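PDB 3WEC: cytochrome P450 from Rhodococcus erythropolis, which hydroxylates the quinoline nitrogen of an aurachin intermediate, a haem-dependent monooxygenase reaction that gives aurachin alkaloids their antibiotic activity. Local coordinates for residues 44-49 / 71-76; 125-130 / 161-166; 269-274 / 389-394. One frame throughout, in Å; residues are numbered along the deposited sequence.

Contact 1 of 3, residues 44-49 / 71-76; sequences LGAWIV and STFFDH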
loop_
_atom_site.group_PDB
_atom_site.type_symbol
_atom_site.label_atom_id
_atom_site.label_comp_id
_atom_site.label_asym_id
_atom_site.label_seq_id
_atom_site.Cartn_x
_atom_site.Cartn_y
_atom_site.Cartn_z
ATOM N N LEU A 44 7.702 -10.464 -19.673
ATOM C CA LEU A 44 6.683 -11.135 -18.886
ATOM C C LEU A 44 5.415 -10.562 -19.515
ATOM O O LEU A 44 4.485 -11.304 -19.855
ATOM C CB LEU A 44 6.772 -10.783 -17.386
ATOM C CG LEU A 44 5.861 -11.491 -16.359
ATOM C CD1 LEU A 44 5.940 -13.014 -16.476
ATOM C CD2 LEU A 44 6.169 -11.028 -14.938
ATOM N N GLY A 45 5.421 -9.233 -19.696
ATOM C CA GLY A 45 4.350 -8.503 -20.376
ATOM C C GLY A 45 4.546 -6.995 -20.444
ATOM O O GLY A 45 4.658 -6.421 -21.525
ATOM N N ALA A 46 4.602 -6.359 -19.281
ATOM C CA ALA A 46 4.620 -4.895 -19.174
ATOM C C ALA A 46 5.991 -4.226 -19.384
ATOM O O ALA A 46 7.024 -4.886 -19.403
ATOM C CB ALA A 46 4.056 -4.496 -17.828
ATOM N N TRP A 47 5.976 -2.902 -19.533
ATOM C CA TRP A 47 7.175 -2.077 -19.457
ATOM C C TRP A 47 7.586 -1.905 -18.023
ATOM O O TRP A 47 6.742 -1.937 -17.129
ATOM C CB TRP A 47 6.880 -0.722 -20.068
ATOM C CG TRP A 47 6.731 -0.850 -21.559
ATOM C CD1 TRP A 47 5.576 -1.160 -22.282
ATOM C CD2 TRP A 47 7.796 -0.752 -22.561
ATOM N NE1 TRP A 47 5.843 -1.234 -23.617
ATOM C CE2 TRP A 47 7.155 -0.998 -23.861
ATOM C CE3 TRP A 47 9.157 -0.470 -22.518
ATOM C CZ2 TRP A 47 7.873 -0.963 -25.060
ATOM C CZ3 TRP A 47 9.875 -0.443 -23.727
ATOM C CH2 TRP A 47 9.243 -0.676 -24.969
ATOM N N ILE A 48 8.887 -1.723 -17.790
ATOM C CA ILE A 48 9.429 -1.513 -16.438
ATOM C C ILE A 48 10.187 -0.203 -16.429
ATOM O O ILE A 48 11.002 0.033 -17.301
ATOM C CB ILE A 48 10.368 -2.664 -15.997
ATOM C CG1 ILE A 48 9.761 -4.043 -16.303
ATOM C CG2 ILE A 48 10.698 -2.570 -14.516
ATOM C CD1 ILE A 48 8.467 -4.392 -15.570
ATOM N N VAL A 49 9.918 0.656 -15.455
ATOM C CA VAL A 49 10.508 2.003 -15.432
ATOM C C VAL A 49 11.241 2.245 -14.104
ATOM O O VAL A 49 10.648 2.049 -13.034
ATOM C CB VAL A 49 9.429 3.093 -15.643
ATOM C CG1 VAL A 49 10.017 4.485 -15.435
ATOM C CG2 VAL A 49 8.821 2.991 -17.032
ATOM N N SER A 71 -8.126 -3.603 -19.577
ATOM C CA SER A 71 -6.844 -3.739 -20.290
ATOM C C SER A 71 -6.582 -5.195 -20.674
ATOM O O SER A 71 -7.223 -6.093 -20.144
ATOM C CB SER A 71 -5.688 -3.199 -19.447
ATOM O OG SER A 71 -5.299 -4.134 -18.451
ATOM N N THR A 72 -5.661 -5.420 -21.612
ATOM C CA THR A 72 -5.241 -6.773 -21.972
ATOM C C THR A 72 -4.221 -7.336 -20.978
ATOM O O THR A 72 -3.825 -8.499 -21.093
ATOM C CB THR A 72 -4.584 -6.830 -23.368
ATOM O OG1 THR A 72 -3.601 -5.792 -23.468
ATOM C CG2 THR A 72 -5.618 -6.699 -24.496
ATOM N N PHE A 73 -3.797 -6.531 -20.003
ATOM C CA PHE A 73 -2.681 -6.930 -19.146
ATOM C C PHE A 73 -2.839 -8.275 -18.431
ATOM O O PHE A 73 -1.878 -9.057 -18.359
ATOM C CB PHE A 73 -2.320 -5.845 -18.132
ATOM C CG PHE A 73 -1.282 -6.285 -17.149
ATOM C CD1 PHE A 73 -0.008 -6.631 -17.580
ATOM C CD2 PHE A 73 -1.589 -6.394 -15.804
ATOM C CE1 PHE A 73 0.945 -7.067 -16.683
ATOM C CE2 PHE A 73 -0.640 -6.823 -14.903
ATOM C CZ PHE A 73 0.628 -7.161 -15.344
ATOM N N PHE A 74 -4.029 -8.533 -17.896
ATOM C CA PHE A 74 -4.273 -9.764 -17.142
ATOM C C PHE A 74 -4.415 -10.943 -18.069
ATOM O O PHE A 74 -3.933 -12.042 -17.771
ATOM C CB PHE A 74 -5.505 -9.642 -16.259
ATOM C CG PHE A 74 -5.402 -8.541 -15.246
ATOM C CD1 PHE A 74 -4.436 -8.588 -14.257
ATOM C CD2 PHE A 74 -6.265 -7.454 -15.292
ATOM C CE1 PHE A 74 -4.319 -7.569 -13.327
ATOM C CE2 PHE A 74 -6.166 -6.435 -14.357
ATOM C CZ PHE A 74 -5.194 -6.489 -13.379
ATOM N N ASP A 75 -5.071 -10.714 -19.198
ATOM C CA ASP A 75 -5.107 -11.717 -20.229
ATOM C C ASP A 75 -3.668 -12.116 -20.515
ATOM O O ASP A 75 -3.348 -13.299 -20.494
ATOM C CB ASP A 75 -5.830 -11.211 -21.494
ATOM C CG ASP A 75 -7.328 -10.979 -21.276
ATOM O OD1 ASP A 75 -7.849 -11.317 -20.193
ATOM O OD2 ASP A 75 -7.990 -10.442 -22.181
ATOM N N HIS A 76 -2.790 -11.132 -20.718
ATOM C CA HIS A 76 -1.408 -11.436 -21.090
ATOM C C HIS A 76 -0.664 -12.124 -19.978
ATOM O O HIS A 76 0.036 -13.112 -20.210
ATOM C CB HIS A 76 -0.651 -10.200 -21.583
ATOM C CG HIS A 76 0.601 -10.534 -22.386
ATOM N ND1 HIS A 76 1.840 -10.179 -21.985
ATOM C CD2 HIS A 76 0.766 -11.240 -23.580
ATOM C CE1 HIS A 76 2.748 -10.626 -22.878
ATOM N NE2 HIS A 76 2.088 -11.271 -23.853
#

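Contact 2 of 3, residues 125-130 / 161-166; sequences TSMDDI and LSSILG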
loop_
_atom_site.group_PDB
_atom_site.type_symbol
_atom_site.label_atom_id
_atom_site.label_comp_id
_atom_site.label_asym_id
_atom_site.label_seq_id
_atom_site.Cartn_x
_atom_site.Cartn_y
_atom_site.Cartn_z
ATOM N N THR A 125 -8.283 15.423 13.455
ATOM C CA THR A 125 -7.532 15.308 14.712
ATOM C C THR A 125 -8.405 14.850 15.893
ATOM O O THR A 125 -7.893 14.501 16.952
ATOM C CB THR A 125 -6.748 16.595 15.063
ATOM O OG1 THR A 125 -7.610 17.732 14.959
ATOM C CG2 THR A 125 -5.573 16.759 14.101
ATOM N N SER A 126 -9.722 14.836 15.692
ATOM C CA SER A 126 -10.646 14.303 16.682
ATOM C C SER A 126 -10.476 12.792 16.903
ATOM O O SER A 126 -10.733 12.301 17.993
ATOM C CB SER A 126 -12.092 14.659 16.308
ATOM O OG SER A 126 -12.940 13.532 16.432
ATOM N N MET A 127 -10.041 12.061 15.883
ATOM C CA MET A 127 -9.833 10.611 15.892
ATOM C C MET A 127 -8.402 10.230 16.296
ATOM O O MET A 127 -8.066 9.041 16.381
ATOM C CB MET A 127 -10.088 10.088 14.474
ATOM C CG MET A 127 -10.979 8.858 14.377
ATOM S SD MET A 127 -12.567 9.182 15.148
ATOM C CE MET A 127 -13.323 7.563 15.038
ATOM N N ASP A 128 -7.553 11.242 16.471
ATOM C CA ASP A 128 -6.141 11.068 16.771
ATOM C C ASP A 128 -5.850 10.221 18.012
ATOM O O ASP A 128 -4.899 9.424 18.000
ATOM C CB ASP A 128 -5.454 12.425 16.941
ATOM C CG ASP A 128 -3.933 12.303 17.008
ATOM O OD1 ASP A 128 -3.329 12.988 17.841
ATOM O OD2 ASP A 128 -3.340 11.521 16.237
ATOM N N ASP A 129 -6.645 10.426 19.073
ATOM C CA ASP A 129 -6.529 9.680 20.342
ATOM C C ASP A 129 -6.598 8.171 20.119
ATOM O O ASP A 129 -5.877 7.389 20.746
ATOM C CB ASP A 129 -7.605 10.125 21.353
ATOM C CG ASP A 129 -7.096 11.163 22.353
ATOM O OD1 ASP A 129 -5.955 11.646 22.202
ATOM O OD2 ASP A 129 -7.828 11.487 23.322
ATOM N N ILE A 130 -7.445 7.749 19.199
ATOM C CA ILE A 130 -7.584 6.328 18.979
ATOM C C ILE A 130 -6.442 5.757 18.095
ATOM O O ILE A 130 -6.142 4.555 18.163
ATOM C CB ILE A 130 -9.004 5.968 18.484
ATOM C CG1 ILE A 130 -9.007 5.735 16.992
ATOM C CG2 ILE A 130 -10.049 6.995 18.957
ATOM C CD1 ILE A 130 -8.691 4.295 16.657
ATOM N N LEU A 161 -8.639 1.147 11.213
ATOM C CA LEU A 161 -9.627 1.182 10.176
ATOM C C LEU A 161 -11.012 0.804 10.682
ATOM O O LEU A 161 -12.015 1.435 10.301
ATOM C CB LEU A 161 -9.189 0.301 9.002
ATOM C CG LEU A 161 -7.944 0.845 8.277
ATOM C CD1 LEU A 161 -7.350 -0.163 7.313
ATOM C CD2 LEU A 161 -8.327 2.117 7.529
ATOM N N SER A 162 -11.069 -0.196 11.566
ATOM C CA SER A 162 -12.318 -0.536 12.258
ATOM C C SER A 162 -12.932 0.703 12.895
ATOM O O SER A 162 -14.142 0.864 12.899
ATOM C CB SER A 162 -12.089 -1.570 13.347
ATOM O OG SER A 162 -13.290 -2.279 13.580
ATOM N N SER A 163 -12.083 1.573 13.440
ATOM C CA SER A 163 -12.540 2.776 14.149
ATOM C C SER A 163 -12.891 3.913 13.161
ATOM O O SER A 163 -13.951 4.493 13.289
ATOM C CB SER A 163 -11.500 3.224 15.188
ATOM O OG SER A 163 -11.771 4.527 15.657
ATOM N N ILE A 164 -12.017 4.195 12.177
ATOM C CA ILE A 164 -12.352 5.103 11.058
ATOM C C ILE A 164 -13.732 4.785 10.388
ATOM O O ILE A 164 -14.510 5.699 10.109
ATOM C CB ILE A 164 -11.254 5.129 9.945
ATOM C CG1 ILE A 164 -9.830 5.385 10.491
ATOM C CG2 ILE A 164 -11.576 6.184 8.881
ATOM C CD1 ILE A 164 -9.523 6.821 10.893
ATOM N N LEU A 165 -14.011 3.510 10.129
ATOM C CA LEU A 165 -15.228 3.064 9.419
ATOM C C LEU A 165 -16.539 3.097 10.253
ATOM O O LEU A 165 -17.639 3.151 9.698
ATOM C CB LEU A 165 -15.029 1.656 8.895
ATOM C CG LEU A 165 -14.132 1.373 7.691
ATOM C CD1 LEU A 165 -13.509 -0.029 7.797
ATOM C CD2 LEU A 165 -14.956 1.451 6.435
ATOM N N GLY A 166 -16.406 3.026 11.581
ATOM C CA GLY A 166 -17.558 3.062 12.472
ATOM C C GLY A 166 -18.145 1.674 12.526
ATOM O O GLY A 166 -19.371 1.508 12.502
#

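Contact 3 of 3, residues 269-274 / 389-394; sequences FSRHAD and EPINYK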
loop_
_atom_site.group_PDB
_atom_site.type_symbol
_atom_site.label_atom_id
_atom_site.label_comp_id
_atom_site.label_asym_id
_atom_site.label_seq_id
_atom_site.Cartn_x
_atom_site.Cartn_y
_atom_site.Cartn_z
ATOM N N PHE A 269 15.565 0.036 11.370
ATOM C CA PHE A 269 16.227 0.497 12.605
ATOM C C PHE A 269 17.095 -0.569 13.302
ATOM O O PHE A 269 17.976 -0.228 14.088
ATOM C CB PHE A 269 15.222 1.142 13.570
ATOM C CG PHE A 269 14.718 2.487 13.110
ATOM C CD1 PHE A 269 15.602 3.523 12.828
ATOM C CD2 PHE A 269 13.368 2.726 12.973
ATOM C CE1 PHE A 269 15.147 4.760 12.407
ATOM C CE2 PHE A 269 12.904 3.967 12.547
ATOM C CZ PHE A 269 13.793 4.984 12.270
ATOM N N SER A 270 16.868 -1.845 13.002
ATOM C CA SER A 270 17.712 -2.943 13.475
ATOM C C SER A 270 19.049 -2.872 12.743
ATOM O O SER A 270 20.128 -2.985 13.338
ATOM C CB SER A 270 17.048 -4.297 13.202
ATOM O OG SER A 270 17.780 -5.375 13.785
ATOM N N ARG A 271 18.961 -2.656 11.439
ATOM C CA ARG A 271 20.148 -2.562 10.619
ATOM C C ARG A 271 20.925 -1.252 10.795
ATOM O O ARG A 271 22.106 -1.213 10.491
ATOM C CB ARG A 271 19.763 -2.793 9.166
ATOM C CG ARG A 271 19.565 -4.265 8.845
ATOM C CD ARG A 271 18.818 -4.391 7.537
ATOM N NE ARG A 271 18.597 -5.784 7.167
ATOM C CZ ARG A 271 17.891 -6.161 6.098
ATOM N NH1 ARG A 271 17.342 -5.249 5.299
ATOM N NH2 ARG A 271 17.721 -7.437 5.839
ATOM N N HIS A 272 20.273 -0.182 11.265
ATOM C CA HIS A 272 20.948 1.138 11.416
ATOM C C HIS A 272 20.668 1.763 12.764
ATOM O O HIS A 272 19.910 2.742 12.864
ATOM C CB HIS A 272 20.560 2.098 10.264
ATOM C CG HIS A 272 20.686 1.484 8.863
ATOM N ND1 HIS A 272 21.875 1.376 8.207
ATOM C CD2 HIS A 272 19.724 0.938 8.016
ATOM C CE1 HIS A 272 21.671 0.794 7.006
ATOM N NE2 HIS A 272 20.351 0.534 6.890
ATOM N N ALA A 273 21.296 1.225 13.815
ATOM C CA ALA A 273 20.912 1.545 15.203
ATOM C C ALA A 273 21.146 3.005 15.542
ATOM O O ALA A 273 20.508 3.569 16.433
ATOM C CB ALA A 273 21.634 0.642 16.194
ATOM N N ASP A 274 22.077 3.607 14.811
ATOM C CA ASP A 274 22.469 4.998 15.004
ATOM C C ASP A 274 21.347 5.953 14.567
ATOM O O ASP A 274 21.148 6.984 15.199
ATOM C CB ASP A 274 23.780 5.299 14.250
ATOM C CG ASP A 274 23.657 5.070 12.740
ATOM O OD1 ASP A 274 23.648 3.896 12.299
ATOM O OD2 ASP A 274 23.549 6.066 11.986
ATOM N N GLU A 389 18.054 -12.019 11.589
ATOM C CA GLU A 389 18.362 -12.169 10.164
ATOM C C GLU A 389 18.645 -13.664 9.890
ATOM O O GLU A 389 19.155 -14.359 10.786
ATOM C CB GLU A 389 19.602 -11.322 9.814
ATOM C CG GLU A 389 19.547 -9.843 10.215
ATOM C CD GLU A 389 18.847 -8.946 9.195
ATOM O OE1 GLU A 389 18.806 -7.722 9.409
ATOM O OE2 GLU A 389 18.348 -9.436 8.169
ATOM N N PRO A 390 18.327 -14.172 8.665
ATOM C CA PRO A 390 17.765 -13.456 7.517
ATOM C C PRO A 390 16.259 -13.324 7.575
ATOM O O PRO A 390 15.578 -14.067 8.291
ATOM C CB PRO A 390 18.139 -14.339 6.332
ATOM C CG PRO A 390 18.184 -15.715 6.903
ATOM C CD PRO A 390 18.673 -15.570 8.318
ATOM N N ILE A 391 15.739 -12.392 6.792
ATOM C CA ILE A 391 14.320 -12.155 6.770
ATOM C C ILE A 391 13.629 -12.854 5.599
ATOM O O ILE A 391 14.070 -12.753 4.448
ATOM C CB ILE A 391 14.031 -10.642 6.770
ATOM C CG1 ILE A 391 14.553 -10.034 8.074
ATOM C CG2 ILE A 391 12.542 -10.395 6.649
ATOM C CD1 ILE A 391 15.138 -8.676 7.884
ATOM N N ASN A 392 12.545 -13.563 5.923
ATOM C CA ASN A 392 11.616 -14.123 4.958
ATOM C C ASN A 392 10.533 -13.105 4.598
ATOM O O ASN A 392 9.824 -12.610 5.468
ATOM C CB ASN A 392 10.977 -15.388 5.544
ATOM C CG ASN A 392 11.989 -16.508 5.738
ATOM O OD1 ASN A 392 12.744 -16.843 4.814
ATOM N ND2 ASN A 392 12.008 -17.099 6.933
ATOM N N TYR A 393 10.428 -12.811 3.307
ATOM C CA TYR A 393 9.482 -11.863 2.769
ATOM C C TYR A 393 8.221 -12.531 2.231
ATOM O O TYR A 393 8.278 -13.645 1.743
ATOM C CB TYR A 393 10.161 -11.033 1.680
ATOM C CG TYR A 393 11.121 -10.063 2.272
ATOM C CD1 TYR A 393 10.694 -8.784 2.625
ATOM C CD2 TYR A 393 12.458 -10.401 2.498
ATOM C CE1 TYR A 393 11.569 -7.874 3.196
ATOM C CE2 TYR A 393 13.342 -9.484 3.063
ATOM C CZ TYR A 393 12.880 -8.219 3.417
ATOM O OH TYR A 393 13.703 -7.264 3.983
ATOM N N LYS A 394 7.085 -11.843 2.360
ATOM C CA LYS A 394 5.806 -12.293 1.811
ATOM C C LYS A 394 5.916 -12.534 0.294
ATOM O O LYS A 394 6.721 -11.896 -0.388
ATOM C CB LYS A 394 4.684 -11.297 2.141
ATOM C CG LYS A 394 3.997 -11.558 3.485
ATOM C CD LYS A 394 3.070 -10.434 3.959
ATOM C CE LYS A 394 2.054 -11.056 4.938
ATOM N NZ LYS A 394 1.354 -10.111 5.867
#

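Contact 1 of 3, residues 44-49 / 71-76
Leu44 and Gly45 lie where the imidazole of His76 reaches them, on the turn that joins the first two strands of the large β-sheet of the P450 fold, strands 39-41 and 47-49. The second partner is the start of helix 73-81, in the B' region of the family. At Leu44 the backbone does the touching: its carbonyl O is 3.6 Å from His76 CE1 and meets the ring obliquely, while its side chain turns to Met80 and Met81 farther along the helix. Gly45 comes next, and its CA sits at the edge of the imidazole, close to the ring plane and 3.4 Å from His76 ND1. With no side chain at Gly45, the ring can come right up to the main chain. The torsion that places it is chi1 of His76 (-161°), which sets CG opposite the backbone N and sends the ring across to the turn. Ala46 is the apolar step of the walk, its CB 4.2 Å from CE1 of Phe73. Beyond it, Trp47 and Val49 bond through their backbones to the 323-326 side, while Ile48 bonds back to His40. Phe73 and Ala46 both also pack on Ala323, so the methyl-to-ring contact belongs to a larger apolar patch. The example illustrates how a modest interface, 156 Å² in all and without a hydrogen bond between the segments, can bring a hairpin turn of the sheet against a helix lying near the bound intermediate: the side chain of Phe73 is about 5 Å from that ligand. The helix start itself is fixed locally by a capping bond, in which Phe73 N donates to Ser71 OG over 3.2 Å at an N-H...O angle of 150°.

Contact 2 of 3, residues 125-130 / 161-166
In the helical part of the P450 fold, Met127 and Ile130, where the chain enters the D helix, reach across to Ser163 and Ile164 in the last turn of the E helix (155-165). Ser163 is the meeting point. Its OG, set opposite the backbone N by a chi1 of 167°, points between the two incoming side chains. Met127 bends at chi2, and in one of its two modelled conformers brings the methyl CE to 3.5 Å from Ser163 OG; its CG passes 4.3 Å from Ile164 CD1. Ile130 comes in with the end of its ethyl arm. There CD1 is 3.3 Å from Ser163 CB, tighter than usual for two carbons, and chi1 (101°) lies away from a staggered value, so the exact position of the arm is doubtful. Behind this layer Ile164 also packs on Leu366 of helix 364-381, and Leu165 turns to helix 240-271. Leu161, earlier in the E helix, touches the haem. Helices D and E, which here meet around Ser163, both belong to the D-E-I-L four-helix bundle characteristic of cytochromes P450.

Contact 3 of 3, residues 269-274 / 389-394
Arg271 and Glu389 form a two-pronged salt bridge, a clear instance of side-on guanidinium-carboxylate pairing. Arg271 NE donates to Glu389 OE1 over 3.0 Å, and Arg271 NH2 donates to Glu389 OE2 over 3.1 Å at 159°, the straighter bond of the two. Both oxygens are met on their syn sides, and the two flat groups are only 8° from coplanar, although OE1 is tilted somewhat from the guanidinium plane. The arginine is stretched out from CG to NE, whereas Glu389 folds at chi2 (-85°) to turn its carboxylate back toward it. Two bonds to separate atoms restrict rotation of both groups at this exposed site. Farther out, Ile391 CD1 approaches Arg271 NH2 obliquely at 3.5 Å, and Ile391 CG2 lies over one face of the Tyr393 ring, near its rim. Tyr393 OH stays 4.4 Å from Arg271 NH1; its ring makes a cation-pi contact with Arg400, and both Ile391 and Tyr393 pack on Ile267. Next to Arg271, Ser270 OG bonds to Val387 N of strand 384-387. The arrangement ties the C-terminal end of long helix 240-271, the family's helix I, to the loop between strands 384-387 and 407-410 in the C-terminal part of the P450 fold.

In the fold
The contacts follow one another along the chain, each closing before the next opens, and none touches another. Contact 1 joins the large mixed sheet to helix 73-81 on the substrate side, while contact 2 lies across the chain's centre from it, their centres 38 Å apart. Contact 3, on the surface, is 32 Å from contact 1 and 30 Å from contact 2 between centres. Helix 240-271 links the last two: its final turn takes part in contact 3, and its N-terminal half packs on Leu165 within 161-166. The three thus join separate parts of one P450 fold, contact 1 nearest the intermediate, contact 2 beside the haem through Leu161, and contact 3 at the surface.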